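Local coordinates for protein nicotinamide riboside transporter PnuC (Neisseria mucosa ATCC 25996, PDB 4QTN) that mediates uptake of nicotinamide riboside, a form of vitamin B3, across the inner membrane, working as a homotrimer of helical transmembrane subunits, at residues Ala47-Leu52 with Gly68-Ser73; Val164-Val169 with Ile186-Leu191; His17-Trp22 with Ser221-Ile226; Val172-Ile175 with Glu180-Ala183; Leu24-Ile29 with Tyr214-Cys219. All coordinates share one frame; numbering follows the deposited sequence.

Contact 1 of 5, residues Ala47-Leu52 with Gly68-Ser73. With NNR (Nicotinamide riboside), chain I.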
# COMPACT_ATOMS: atom_id res chain seq x y z
N ALA C 47 9.91 14.44 12.74
CA ALA C 47 9.96 13.31 11.83
C ALA C 47 11.28 12.57 11.93
O ALA C 47 11.31 11.40 12.27
CB ALA C 47 9.71 13.75 10.41
N VAL C 48 12.39 13.28 11.69
CA VAL C 48 13.73 12.68 11.79
C VAL C 48 13.95 11.85 13.08
O VAL C 48 14.35 10.68 13.01
CB VAL C 48 14.84 13.73 11.62
CG1 VAL C 48 16.20 13.15 12.00
CG2 VAL C 48 14.87 14.21 10.19
N THR C 49 13.72 12.46 14.24
CA THR C 49 13.57 11.70 15.48
C THR C 49 12.17 11.18 15.46
O THR C 49 11.24 11.93 15.63
CB THR C 49 13.76 12.57 16.76
OG1 THR C 49 12.72 13.55 16.85
CG2 THR C 49 15.11 13.28 16.75
N GLY C 50 12.00 9.90 15.18
CA GLY C 50 10.68 9.36 15.02
C GLY C 50 10.70 8.37 13.93
O GLY C 50 10.20 7.26 14.08
N ILE C 51 11.30 8.75 12.81
CA ILE C 51 11.69 7.77 11.81
C ILE C 51 12.78 6.89 12.39
O ILE C 51 12.69 5.66 12.34
CB ILE C 51 12.15 8.43 10.50
CG1 ILE C 51 10.94 8.80 9.65
CG2 ILE C 51 13.03 7.48 9.71
CD1 ILE C 51 11.19 9.93 8.67
N LEU C 52 13.77 7.51 13.04
CA LEU C 52 14.75 6.76 13.80
C LEU C 52 14.12 5.94 14.94
O LEU C 52 14.51 4.78 15.14
CB LEU C 52 15.88 7.66 14.30
CG LEU C 52 16.97 7.87 13.24
CD1 LEU C 52 16.88 9.26 12.65
CD2 LEU C 52 18.36 7.59 13.78
N GLY C 68 12.47 8.24 20.79
CA GLY C 68 11.03 8.28 20.98
C GLY C 68 10.62 9.41 21.90
O GLY C 68 9.65 10.14 21.61
N LEU C 69 11.37 9.58 22.99
CA LEU C 69 11.08 10.60 23.99
C LEU C 69 11.00 12.00 23.37
O LEU C 69 10.03 12.72 23.60
CB LEU C 69 12.13 10.57 25.12
CG LEU C 69 11.83 11.30 26.44
CD1 LEU C 69 12.23 12.77 26.37
CD2 LEU C 69 10.36 11.16 26.84
N ILE C 70 12.02 12.36 22.58
CA ILE C 70 12.02 13.63 21.83
C ILE C 70 10.84 13.67 20.88
O ILE C 70 10.00 14.59 20.95
CB ILE C 70 13.31 13.78 20.98
CG1 ILE C 70 14.53 13.96 21.89
CG2 ILE C 70 13.18 14.95 20.02
CD1 ILE C 70 15.84 13.62 21.21
N SER C 71 10.77 12.66 20.03
CA SER C 71 9.87 12.64 18.92
C SER C 71 8.42 12.83 19.33
O SER C 71 7.75 13.73 18.80
CB SER C 71 10.01 11.35 18.14
OG SER C 71 8.95 11.22 17.20
N VAL C 72 7.94 11.99 20.25
CA VAL C 72 6.51 12.03 20.66
C VAL C 72 6.12 13.36 21.32
O VAL C 72 4.96 13.79 21.23
CB VAL C 72 6.07 10.83 21.56
CG1 VAL C 72 6.02 9.54 20.75
CG2 VAL C 72 6.97 10.68 22.80
N SER C 73 7.08 14.01 21.98
CA SER C 73 6.83 15.27 22.69
C SER C 73 6.55 16.35 21.68
O SER C 73 5.43 16.87 21.59
CB SER C 73 8.04 15.65 23.54
OG SER C 73 8.38 14.60 24.43
O2R NNR I . 8.00 3.85 20.62
C2R NNR I . 7.11 4.38 19.48
C3R NNR I . 6.67 5.82 19.79
O3R NNR I . 6.64 5.99 21.14
C4R NNR I . 5.27 5.93 19.24
C5R NNR I . 5.25 6.53 17.77
O5R NNR I . 3.94 6.26 17.18
O4R NNR I . 4.79 4.72 19.25
C1R NNR I . 6.02 3.69 19.36
N1 NNR I . 6.05 2.83 18.16
C2 NNR I . 5.33 3.17 17.01
C6 NNR I . 6.80 1.67 18.17
C5 NNR I . 6.84 0.85 17.01
C4 NNR I . 6.12 1.19 15.89
C3 NNR I . 5.38 2.33 15.87
C7 NNR I . 4.63 2.69 14.59
O7 NNR I . 3.67 3.40 14.63
N7 NNR I . 5.09 2.17 13.33
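Thr49 lays its OG1 against the CG2 branch of Ile70, with Thr49 OG1 and Ile70 CG2 3.5 Å apart and the two side chains set roughly perpendicular. The hydroxyl lies in the cramped slot between the backbone N and carbonyl carbon of its own residue (chi1 65°). From there Thr49 OG1 also lies 3.7 Å from Ser71 CB, while its hydrogen bond goes to the backbone O of Val45. Ser71 turns its own hydroxyl toward the facing helix, and Ser71 OG comes to 3.3 Å from Gly50 CA, close to a backbone that carries no side chain. Ser71 OG also approaches the carbonyl oxygens of Thr49 and Ala46, but any bond there is weak and its choice of acceptor unsettled. The surrounding architecture is a transmembrane hairpin, in which helices 41-59 and 64-80 follow each other and return at 132° with their local axes 8.0 Å apart. The small Ser71 and Gly50, without a side chain, are consistent with this closeness: the CA atoms of Thr49 and Ser71 are separated by 5.1 Å. The O of Gly50 receives a hydrogen bond from the OH of Tyr217, a nicotinamide riboside-binding residue. The residue after Ser71, Val72, faces away from helix 41-59 and presents CG1 to the ribose, 3.6 Å from O3R of the ligand.

Contact 2 of 5, residues Val164-Val169 with Ile186-Leu191. With NNR (Nicotinamide riboside), chain I.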
# COMPACT_ATOMS: atom_id res chain seq x y z
N VAL C 164 -6.89 5.82 18.53
CA VAL C 164 -6.30 6.00 19.87
C VAL C 164 -6.28 4.76 20.78
O VAL C 164 -5.26 4.49 21.43
CB VAL C 164 -6.87 7.22 20.60
CG1 VAL C 164 -6.26 7.31 22.00
CG2 VAL C 164 -6.56 8.48 19.81
N VAL C 165 -7.38 4.00 20.82
CA VAL C 165 -7.38 2.67 21.49
C VAL C 165 -6.27 1.80 20.88
O VAL C 165 -5.37 1.33 21.58
CB VAL C 165 -8.75 1.95 21.34
CG1 VAL C 165 -8.62 0.45 21.57
CG2 VAL C 165 -9.78 2.54 22.29
N VAL C 166 -6.34 1.64 19.56
CA VAL C 166 -5.42 0.77 18.82
C VAL C 166 -3.98 1.15 19.13
O VAL C 166 -3.17 0.28 19.43
CB VAL C 166 -5.70 0.82 17.29
CG1 VAL C 166 -4.61 0.12 16.50
CG2 VAL C 166 -7.05 0.19 16.97
N SER C 167 -3.69 2.44 19.14
CA SER C 167 -2.33 2.91 19.47
C SER C 167 -1.84 2.57 20.88
O SER C 167 -0.65 2.31 21.07
CB SER C 167 -2.18 4.41 19.21
OG SER C 167 -1.48 4.63 17.99
N ILE C 168 -2.75 2.58 21.87
CA ILE C 168 -2.38 2.22 23.25
C ILE C 168 -2.07 0.74 23.35
O ILE C 168 -0.99 0.37 23.80
CB ILE C 168 -3.48 2.59 24.29
CG1 ILE C 168 -3.87 4.06 24.15
CG2 ILE C 168 -2.99 2.30 25.71
CD1 ILE C 168 -5.25 4.38 24.68
N VAL C 169 -3.00 -0.10 22.87
CA VAL C 169 -2.79 -1.56 22.80
C VAL C 169 -1.47 -1.96 22.11
O VAL C 169 -0.68 -2.75 22.66
CB VAL C 169 -4.00 -2.26 22.13
CG1 VAL C 169 -3.60 -3.58 21.46
CG2 VAL C 169 -5.10 -2.48 23.14
N ILE C 186 0.39 -1.59 11.88
CA ILE C 186 -0.04 -1.39 10.49
C ILE C 186 -1.41 -0.71 10.40
O ILE C 186 -1.63 0.16 9.56
CB ILE C 186 0.04 -2.69 9.63
CG1 ILE C 186 1.48 -2.93 9.21
CG2 ILE C 186 -0.75 -2.52 8.34
CD1 ILE C 186 1.91 -4.36 9.28
N VAL C 187 -2.30 -1.03 11.32
CA VAL C 187 -3.58 -0.35 11.40
C VAL C 187 -3.47 1.10 11.95
O VAL C 187 -4.09 2.00 11.40
CB VAL C 187 -4.59 -1.18 12.19
CG1 VAL C 187 -6.01 -0.85 11.78
CG2 VAL C 187 -4.31 -2.64 11.95
N VAL C 188 -2.65 1.33 12.98
CA VAL C 188 -2.48 2.72 13.44
C VAL C 188 -1.81 3.60 12.42
O VAL C 188 -2.01 4.80 12.42
CB VAL C 188 -1.76 2.89 14.81
CG1 VAL C 188 -1.85 1.63 15.65
CG2 VAL C 188 -0.32 3.35 14.62
N ASN C 189 -1.03 3.02 11.52
CA ASN C 189 -0.36 3.85 10.50
C ASN C 189 -1.26 4.22 9.29
O ASN C 189 -1.31 5.38 8.90
CB ASN C 189 1.01 3.28 10.09
CG ASN C 189 2.05 3.34 11.23
OD1 ASN C 189 3.05 2.61 11.23
ND2 ASN C 189 1.78 4.20 12.23
N ILE C 190 -2.01 3.26 8.77
CA ILE C 190 -3.03 3.58 7.77
C ILE C 190 -4.09 4.54 8.33
O ILE C 190 -4.68 5.30 7.59
CB ILE C 190 -3.73 2.33 7.26
CG1 ILE C 190 -2.75 1.46 6.47
CG2 ILE C 190 -4.92 2.70 6.40
CD1 ILE C 190 -3.33 0.12 6.03
N LEU C 191 -4.30 4.53 9.64
CA LEU C 191 -5.28 5.45 10.23
C LEU C 191 -4.77 6.87 10.38
O LEU C 191 -5.39 7.80 9.89
CB LEU C 191 -5.85 4.90 11.54
CG LEU C 191 -6.73 3.69 11.28
CD1 LEU C 191 -7.42 3.21 12.54
CD2 LEU C 191 -7.74 3.99 10.18
O2R NNR I . 8.00 3.85 20.62
C2R NNR I . 7.11 4.38 19.48
C3R NNR I . 6.67 5.82 19.79
O3R NNR I . 6.64 5.99 21.14
C4R NNR I . 5.27 5.93 19.24
C5R NNR I . 5.25 6.53 17.77
O5R NNR I . 3.94 6.26 17.18
O4R NNR I . 4.79 4.72 19.25
C1R NNR I . 6.02 3.69 19.36
N1 NNR I . 6.05 2.83 18.16
C2 NNR I . 5.33 3.17 17.01
C6 NNR I . 6.80 1.67 18.17
C5 NNR I . 6.84 0.85 17.01
C4 NNR I . 6.12 1.19 15.89
C3 NNR I . 5.38 2.33 15.87
C7 NNR I . 4.63 2.69 14.59
O7 NNR I . 3.67 3.40 14.63
N7 NNR I . 5.09 2.17 13.33
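Helices 158-175 and 181-198 come together where the CA atoms of Ser167 and Val188 stand 6.0 Å apart. Val188 is the hub. Its CG1 meets Val166 CG1 at a modelled 3.3 Å, two branched side chains that cross obliquely, methyl against methyl. Val166 offers that methyl because CG1 is anti to its backbone N (chi1 170°). Alongside, Ser167 OG rests 3.6 Å from Val188 CB, while the hydroxyl's hydrogen bond is made with the OH of Tyr95. The contact thus belongs to a helix pair of the transmembrane bundle that walls the nicotinamide riboside pocket on one side and, through Val166 on Ile29 of the second subunit, reaches the trimer interface. The next residue, Asn189, looks into the pocket and pairs its carboxamide with that of the nicotinamide. Ligand N7 donates to Asn189 OD1 over 3.0 Å at 158°, and Asn189 ND2 donates to ligand O7 over 3.2 Å at 153°. This pair of amide-to-amide hydrogen bonds uses both the donor and the acceptor of the nicotinamide group and would hold its carboxamide in one rotation. Val188 adds an apolar neighbour to the same group, with CG2 at 4.0 Å from ligand O7.

Contact 3 of 5, residues His17-Trp22 with Ser221-Ile226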
# COMPACT_ATOMS: atom_id res chain seq x y z
N HIS C 17 22.51 -3.98 4.61
CA HIS C 17 22.60 -2.99 3.53
C HIS C 17 21.23 -2.39 3.25
O HIS C 17 21.06 -1.16 3.21
CB HIS C 17 23.16 -3.65 2.27
CG HIS C 17 23.29 -2.72 1.11
ND1 HIS C 17 22.20 -2.27 0.40
CD2 HIS C 17 24.38 -2.14 0.54
CE1 HIS C 17 22.61 -1.46 -0.56
NE2 HIS C 17 23.93 -1.36 -0.49
N PHE C 18 20.24 -3.28 3.09
CA PHE C 18 18.88 -2.88 2.81
C PHE C 18 18.30 -1.95 3.91
O PHE C 18 17.80 -0.86 3.61
CB PHE C 18 18.05 -4.12 2.62
CG PHE C 18 16.61 -3.86 2.40
CD1 PHE C 18 16.14 -3.54 1.14
CD2 PHE C 18 15.71 -4.00 3.42
CE1 PHE C 18 14.79 -3.35 0.91
CE2 PHE C 18 14.35 -3.79 3.21
CZ PHE C 18 13.90 -3.46 1.95
N GLU C 19 18.42 -2.35 5.18
CA GLU C 19 17.98 -1.48 6.27
C GLU C 19 18.66 -0.11 6.17
O GLU C 19 18.04 0.92 6.39
CB GLU C 19 18.29 -2.09 7.62
CG GLU C 19 17.47 -3.31 7.97
CD GLU C 19 18.23 -4.27 8.88
OE1 GLU C 19 17.67 -5.32 9.26
OE2 GLU C 19 19.40 -3.98 9.21
N ALA C 20 19.94 -0.11 5.81
CA ALA C 20 20.69 1.14 5.74
C ALA C 20 20.15 2.05 4.64
O ALA C 20 19.86 3.22 4.89
CB ALA C 20 22.18 0.88 5.56
N VAL C 21 19.99 1.49 3.44
CA VAL C 21 19.48 2.22 2.28
C VAL C 21 18.18 2.96 2.56
O VAL C 21 18.03 4.15 2.24
CB VAL C 21 19.26 1.26 1.10
CG1 VAL C 21 18.55 1.97 -0.05
CG2 VAL C 21 20.58 0.70 0.64
N TRP C 22 17.22 2.25 3.16
CA TRP C 22 15.89 2.81 3.38
C TRP C 22 15.86 3.84 4.49
O TRP C 22 15.20 4.85 4.37
CB TRP C 22 14.88 1.71 3.63
CG TRP C 22 14.45 1.08 2.39
CD1 TRP C 22 15.03 0.00 1.76
CD2 TRP C 22 13.40 1.50 1.55
NE1 TRP C 22 14.39 -0.27 0.59
CE2 TRP C 22 13.37 0.63 0.43
CE3 TRP C 22 12.47 2.54 1.61
CZ2 TRP C 22 12.45 0.76 -0.59
CZ3 TRP C 22 11.55 2.68 0.59
CH2 TRP C 22 11.54 1.79 -0.50
N SER C 221 6.63 -0.37 9.36
CA SER C 221 5.82 -1.26 10.18
C SER C 221 5.57 -2.61 9.49
O SER C 221 5.33 -3.61 10.17
CB SER C 221 4.50 -0.58 10.62
OG SER C 221 3.54 -0.59 9.58
N VAL C 222 5.69 -2.67 8.16
CA VAL C 222 5.72 -3.97 7.49
C VAL C 222 7.07 -4.62 7.68
O VAL C 222 7.15 -5.80 7.99
CB VAL C 222 5.36 -3.92 5.99
CG1 VAL C 222 5.93 -5.14 5.29
CG2 VAL C 222 3.86 -3.91 5.82
N TYR C 223 8.14 -3.83 7.56
CA TYR C 223 9.47 -4.35 7.92
C TYR C 223 9.52 -4.91 9.34
O TYR C 223 10.02 -6.01 9.56
CB TYR C 223 10.54 -3.29 7.78
CG TYR C 223 11.92 -3.87 7.88
CD1 TYR C 223 12.37 -4.78 6.92
CD2 TYR C 223 12.76 -3.55 8.96
CE1 TYR C 223 13.62 -5.35 7.00
CE2 TYR C 223 14.04 -4.11 9.05
CZ TYR C 223 14.46 -5.01 8.05
OH TYR C 223 15.69 -5.59 8.09
N GLY C 224 9.02 -4.13 10.30
CA GLY C 224 8.94 -4.54 11.71
C GLY C 224 8.34 -5.93 11.89
O GLY C 224 8.96 -6.83 12.46
N TYR C 225 7.14 -6.11 11.37
CA TYR C 225 6.52 -7.41 11.40
C TYR C 225 7.45 -8.50 10.86
O TYR C 225 7.73 -9.49 11.56
CB TYR C 225 5.21 -7.39 10.65
CG TYR C 225 4.22 -8.39 11.12
CD1 TYR C 225 4.59 -9.68 11.39
CD2 TYR C 225 2.87 -8.06 11.23
CE1 TYR C 225 3.67 -10.63 11.78
CE2 TYR C 225 1.93 -9.02 11.60
CZ TYR C 225 2.34 -10.30 11.88
OH TYR C 225 1.43 -11.27 12.28
N ILE C 226 7.98 -8.31 9.66
CA ILE C 226 8.97 -9.26 9.09
C ILE C 226 10.18 -9.53 10.01
O ILE C 226 10.46 -10.69 10.35
CB ILE C 226 9.46 -8.85 7.70
CG1 ILE C 226 8.42 -9.19 6.66
CG2 ILE C 226 10.71 -9.60 7.36
CD1 ILE C 226 8.25 -8.10 5.63
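Tyr223 is the residue of Ser221-Ile226 that meets Phe18 and Glu19 at the start of helix 17-34. In helix 208-234, Ser221 comes first, in the ligand pocket, where it touches nicotinamide riboside; its OG is hydrogen-bonded to Leu218 O. Two residues on, Tyr223 bridges the wide gap between the helices, whose nearest CA atoms, those of Glu19 and Tyr223, are 9.1 Å apart. With CG anti to the backbone N (chi1 -169°), its ring extends across. Its CE1 comes 4.2 Å from Phe18 CE2, lying at the edge of the phenylalanine ring, and the two side chains run alongside, pointing opposite ways. The tyrosine OH donates to Glu19 OE1. The oxygen sits at the ring edge, in the ring plane, and the carboxylate is turned 79° from that plane; the modelled separation is too short to be trusted in detail. Tyr225 faces another way, toward Trp182 and toward Val21 of the second subunit. Glu19 also uses OE2, in a salt bridge to Lys59 and a hydrogen bond from Thr16 N. Held at both oxygens beside a lysine, the carboxylate is probably ionised, and the tyrosine hydrogen bond, if correctly placed, would tie the first transmembrane helix to the last.

Contact 4 of 5, residues Val172-Ile175 with Glu180-Ala183. With NNR (Nicotinamide riboside), chain I.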
# COMPACT_ATOMS: atom_id res chain seq x y z
N VAL C 172 1.49 -1.22 24.17
CA VAL C 172 1.53 -2.10 25.33
C VAL C 172 2.17 -3.45 24.99
O VAL C 172 3.07 -3.90 25.71
CB VAL C 172 0.13 -2.25 25.97
CG1 VAL C 172 -0.07 -3.65 26.56
CG2 VAL C 172 -0.08 -1.16 27.02
N LEU C 173 1.73 -4.07 23.90
CA LEU C 173 2.46 -5.21 23.33
C LEU C 173 3.96 -4.90 23.06
O LEU C 173 4.83 -5.75 23.32
CB LEU C 173 1.79 -5.70 22.05
CG LEU C 173 0.36 -6.21 22.24
CD1 LEU C 173 -0.50 -5.87 21.04
CD2 LEU C 173 0.32 -7.71 22.50
N MSE C 174 4.25 -3.69 22.59
CA MSE C 174 5.63 -3.32 22.24
C MSE C 174 6.57 -3.28 23.44
O MSE C 174 7.62 -3.91 23.42
CB MSE C 174 5.67 -2.03 21.44
CG MSE C 174 7.06 -1.71 20.94
SE MSE C 174 7.48 0.06 21.68
CE MSE C 174 9.38 -0.19 22.13
N ILE C 175 6.19 -2.57 24.50
CA ILE C 175 7.01 -2.60 25.72
C ILE C 175 7.11 -4.01 26.29
O ILE C 175 8.16 -4.42 26.76
CB ILE C 175 6.53 -1.61 26.81
CG1 ILE C 175 5.03 -1.77 27.09
CG2 ILE C 175 6.87 -0.18 26.43
CD1 ILE C 175 4.58 -1.03 28.32
N GLU C 180 3.22 -9.38 17.91
CA GLU C 180 1.90 -9.08 17.33
C GLU C 180 1.59 -7.58 17.31
O GLU C 180 0.60 -7.15 16.71
CB GLU C 180 0.79 -9.88 18.03
CG GLU C 180 0.75 -11.36 17.63
CD GLU C 180 2.01 -12.13 18.04
OE1 GLU C 180 2.65 -11.72 19.03
OE2 GLU C 180 2.36 -13.13 17.36
N GLN C 181 2.45 -6.80 17.95
CA GLN C 181 2.32 -5.35 17.97
C GLN C 181 2.27 -4.80 16.53
O GLN C 181 1.43 -3.97 16.21
CB GLN C 181 3.48 -4.73 18.74
CG GLN C 181 4.85 -5.11 18.17
CD GLN C 181 5.95 -4.15 18.59
OE1 GLN C 181 5.84 -2.94 18.38
NE2 GLN C 181 7.01 -4.69 19.18
N TRP C 182 3.15 -5.32 15.67
CA TRP C 182 3.21 -4.90 14.27
C TRP C 182 1.92 -5.06 13.45
O TRP C 182 1.65 -4.26 12.56
CB TRP C 182 4.39 -5.55 13.55
CG TRP C 182 5.68 -5.20 14.19
CD1 TRP C 182 6.42 -5.99 15.00
CD2 TRP C 182 6.36 -3.93 14.14
NE1 TRP C 182 7.54 -5.32 15.43
CE2 TRP C 182 7.53 -4.05 14.92
CE3 TRP C 182 6.12 -2.72 13.49
CZ2 TRP C 182 8.44 -3.01 15.09
CZ3 TRP C 182 7.02 -1.68 13.66
CH2 TRP C 182 8.16 -1.83 14.46
N ALA C 183 1.13 -6.09 13.73
CA ALA C 183 -0.16 -6.17 13.07
C ALA C 183 -0.97 -4.92 13.43
O ALA C 183 -1.53 -4.28 12.55
CB ALA C 183 -0.89 -7.43 13.45
O2R NNR I . 8.00 3.85 20.62
C2R NNR I . 7.11 4.38 19.48
C3R NNR I . 6.67 5.82 19.79
O3R NNR I . 6.64 5.99 21.14
C4R NNR I . 5.27 5.93 19.24
C5R NNR I . 5.25 6.53 17.77
O5R NNR I . 3.94 6.26 17.18
O4R NNR I . 4.79 4.72 19.25
C1R NNR I . 6.02 3.69 19.36
N1 NNR I . 6.05 2.83 18.16
C2 NNR I . 5.33 3.17 17.01
C6 NNR I . 6.80 1.67 18.17
C5 NNR I . 6.84 0.85 17.01
C4 NNR I . 6.12 1.19 15.89
C3 NNR I . 5.38 2.33 15.87
C7 NNR I . 4.63 2.69 14.59
O7 NNR I . 3.67 3.40 14.63
N7 NNR I . 5.09 2.17 13.33
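A short loop between transmembrane helices 158-175 and 181-198 brings Leu173 and Met174 against Gln181 at what is probably the cytoplasmic end of the two helices, beside the nicotinamide riboside pocket. The backbones are close, with the CA atoms of Leu173 and Gln181 5.4 Å apart, and the CB atoms of Leu173 and Gln181 face each other at 3.8 Å. Next to this apolar touch, Met174, present as selenomethionine, crosses the amide of Gln181. Its CG is 3.5 Å from Gln181 NE2, and the amide oxygen lies close to the same methylene. Gln181 reaches there from the position between its own backbone N and carbonyl carbon (chi1 57°), then runs on extended. The amide is engaged at both ends: OE1 accepts from the indole NE1 of Trp185, and NE2 makes a weak bond to Tyr178 O. A residue that packs against Met174 therefore probably helps to position Trp185, itself a ligand-binding residue. Beyond Gln181 the methionine chain bends and carries its selenium to the ligand, with Met174 SE 3.9 Å from C6 of the pyridinium. Trp182 meets the same ring obliquely, its CZ3 3.7 Å from ligand C4, and its indole is braced edge-to-face by Trp185 and Trp228. Trp182 and the selenoether of Met174, standing in for a thioether, form a polarisable part of the pocket lining, here built at the bend of a transmembrane helical hairpin.

Contact 5 of 5, residues Leu24-Ile29 with Tyr214-Cys219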
# COMPACT_ATOMS: atom_id res chain seq x y z
N LEU C 24 18.45 5.76 5.38
CA LEU C 24 19.12 6.92 4.79
C LEU C 24 18.21 7.66 3.81
O LEU C 24 18.12 8.88 3.86
CB LEU C 24 20.45 6.53 4.14
CG LEU C 24 21.51 6.01 5.13
CD1 LEU C 24 22.80 5.62 4.44
CD2 LEU C 24 21.76 7.06 6.20
N MSE C 25 17.50 6.92 2.97
CA MSE C 25 16.55 7.57 2.08
C MSE C 25 15.41 8.22 2.83
O MSE C 25 14.87 9.23 2.38
CB MSE C 25 16.00 6.64 1.05
CG MSE C 25 15.12 7.46 0.13
SE MSE C 25 13.97 6.24 -0.86
CE MSE C 25 15.42 5.65 -2.05
N PHE C 26 15.03 7.67 3.97
CA PHE C 26 13.92 8.24 4.73
C PHE C 26 14.31 9.58 5.34
O PHE C 26 13.53 10.52 5.35
CB PHE C 26 13.45 7.28 5.81
CG PHE C 26 12.43 6.29 5.33
CD1 PHE C 26 11.64 6.56 4.21
CD2 PHE C 26 12.23 5.09 6.03
CE1 PHE C 26 10.68 5.65 3.78
CE2 PHE C 26 11.27 4.18 5.60
CZ PHE C 26 10.49 4.47 4.48
N LEU C 27 15.54 9.65 5.84
CA LEU C 27 16.09 10.88 6.40
C LEU C 27 16.35 11.90 5.31
O LEU C 27 16.17 13.09 5.51
CB LEU C 27 17.37 10.60 7.18
CG LEU C 27 17.20 9.56 8.28
CD1 LEU C 27 18.54 9.22 8.93
CD2 LEU C 27 16.18 10.02 9.31
N GLY C 28 16.76 11.42 4.13
CA GLY C 28 16.90 12.26 2.94
C GLY C 28 15.63 13.00 2.55
O GLY C 28 15.63 14.22 2.43
N ILE C 29 14.54 12.25 2.31
CA ILE C 29 13.25 12.83 1.92
C ILE C 29 12.79 13.82 2.98
O ILE C 29 12.12 14.83 2.69
CB ILE C 29 12.16 11.74 1.73
CG1 ILE C 29 12.63 10.65 0.77
CG2 ILE C 29 10.85 12.35 1.25
CD1 ILE C 29 13.00 11.16 -0.61
N TYR C 214 4.29 9.53 8.57
CA TYR C 214 3.39 8.38 8.72
C TYR C 214 3.33 7.45 7.53
O TYR C 214 2.98 6.28 7.69
CB TYR C 214 1.99 8.80 9.16
CG TYR C 214 1.90 8.87 10.63
CD1 TYR C 214 1.62 7.73 11.38
CD2 TYR C 214 2.24 10.03 11.31
CE1 TYR C 214 1.61 7.77 12.76
CE2 TYR C 214 2.23 10.08 12.69
CZ TYR C 214 1.92 8.95 13.41
OH TYR C 214 1.92 8.98 14.79
N VAL C 215 3.68 7.93 6.34
CA VAL C 215 3.85 7.03 5.21
C VAL C 215 5.09 6.17 5.40
O VAL C 215 5.04 4.96 5.22
CB VAL C 215 3.86 7.75 3.85
CG1 VAL C 215 4.11 6.77 2.70
CG2 VAL C 215 2.54 8.46 3.64
N MSE C 216 6.19 6.79 5.84
CA MSE C 216 7.43 6.04 6.10
C MSE C 216 7.24 5.09 7.25
O MSE C 216 7.78 3.99 7.25
CB MSE C 216 8.59 6.99 6.35
CG MSE C 216 8.63 8.06 5.26
SE MSE C 216 10.02 9.40 5.67
CE MSE C 216 10.04 10.31 3.93
N TYR C 217 6.43 5.49 8.22
CA TYR C 217 6.02 4.61 9.31
C TYR C 217 5.36 3.33 8.81
O TYR C 217 5.64 2.25 9.31
CB TYR C 217 5.07 5.32 10.27
CG TYR C 217 5.76 6.07 11.36
CD1 TYR C 217 7.12 6.40 11.26
CD2 TYR C 217 5.06 6.49 12.51
CE1 TYR C 217 7.76 7.11 12.26
CE2 TYR C 217 5.70 7.21 13.52
CZ TYR C 217 7.05 7.51 13.39
OH TYR C 217 7.70 8.21 14.38
N LEU C 218 4.45 3.47 7.84
CA LEU C 218 3.68 2.35 7.31
C LEU C 218 4.59 1.32 6.66
O LEU C 218 4.48 0.11 6.93
CB LEU C 218 2.64 2.85 6.30
CG LEU C 218 1.37 2.05 5.89
CD1 LEU C 218 1.15 2.20 4.39
CD2 LEU C 218 1.35 0.56 6.29
N CYS C 219 5.50 1.79 5.81
CA CYS C 219 6.47 0.91 5.21
C CYS C 219 7.22 0.14 6.29
O CYS C 219 7.17 -1.10 6.35
CB CYS C 219 7.45 1.70 4.36
SG CYS C 219 6.67 2.60 3.02
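Met216 is the bump that fills the hollow between Phe26 and Ile29, one helical turn apart on helix 17-34. In the model it is selenomethionine, and its chain runs extended beyond CG, so that each part meets a different surface. The root covers the aromatic ring: Met216 CB stands over the Phe26 face, 3.6 Å from the ring centroid and 12° off the normal, a CH-pi contact. Further out, Met216 CG touches the rim at Phe26 CE1, 3.5 Å away. The selenium has by then slid off the face, lying 4.3 Å from the Phe26 centroid at an oblique 42°, the geometry of a Met-aromatic contact. Its CE methyl finally lodges against the branched base of Ile29, with Met216 CE to Ile29 CG2 at 3.5 Å. This interlocking joins the first and last transmembrane helices, which run nearly antiparallel at 170° with local axes 11.3 Å apart; the long side chains fill that wide spacing. Phe26 is a bump in its turn. Its ring enters beside Met216 and Cys219, taking the methionine on a face and Cys219 CB at the edge, where Phe26 CZ to Cys219 CB measures 4.1 Å. Ile51 of helix 41-59 packs on both Phe26 and Met216, and beyond Ile29 lies Val166 of the third subunit.

How the contacts relate
The five contacts tie the bundle around one ligand. Contact 1 reaches nicotinamide riboside at the ribose, contact 2 at the carboxamide and contact 4 at the pyridinium, while contacts 3 and 5 contribute Ser221 and Tyr217 to the pocket. Contacts 2 and 4 share one helix pair, their centres 10 Å apart; contacts 3 and 5, also 10 Å apart between centres, are successive points along helices 17-34 and 208-234. Helix 208-234 connects these groups. Tyr217 is hydrogen-bonded to Gly50 of contact 1 (OH to O, 2.7 Å), Ser221 packs beside Asn189 of contact 2 (CB to OD1, 3.6 Å), and Tyr225 of contact 3 lies against Trp182 of contact 4. Subunit interfaces border contacts 2 to 5.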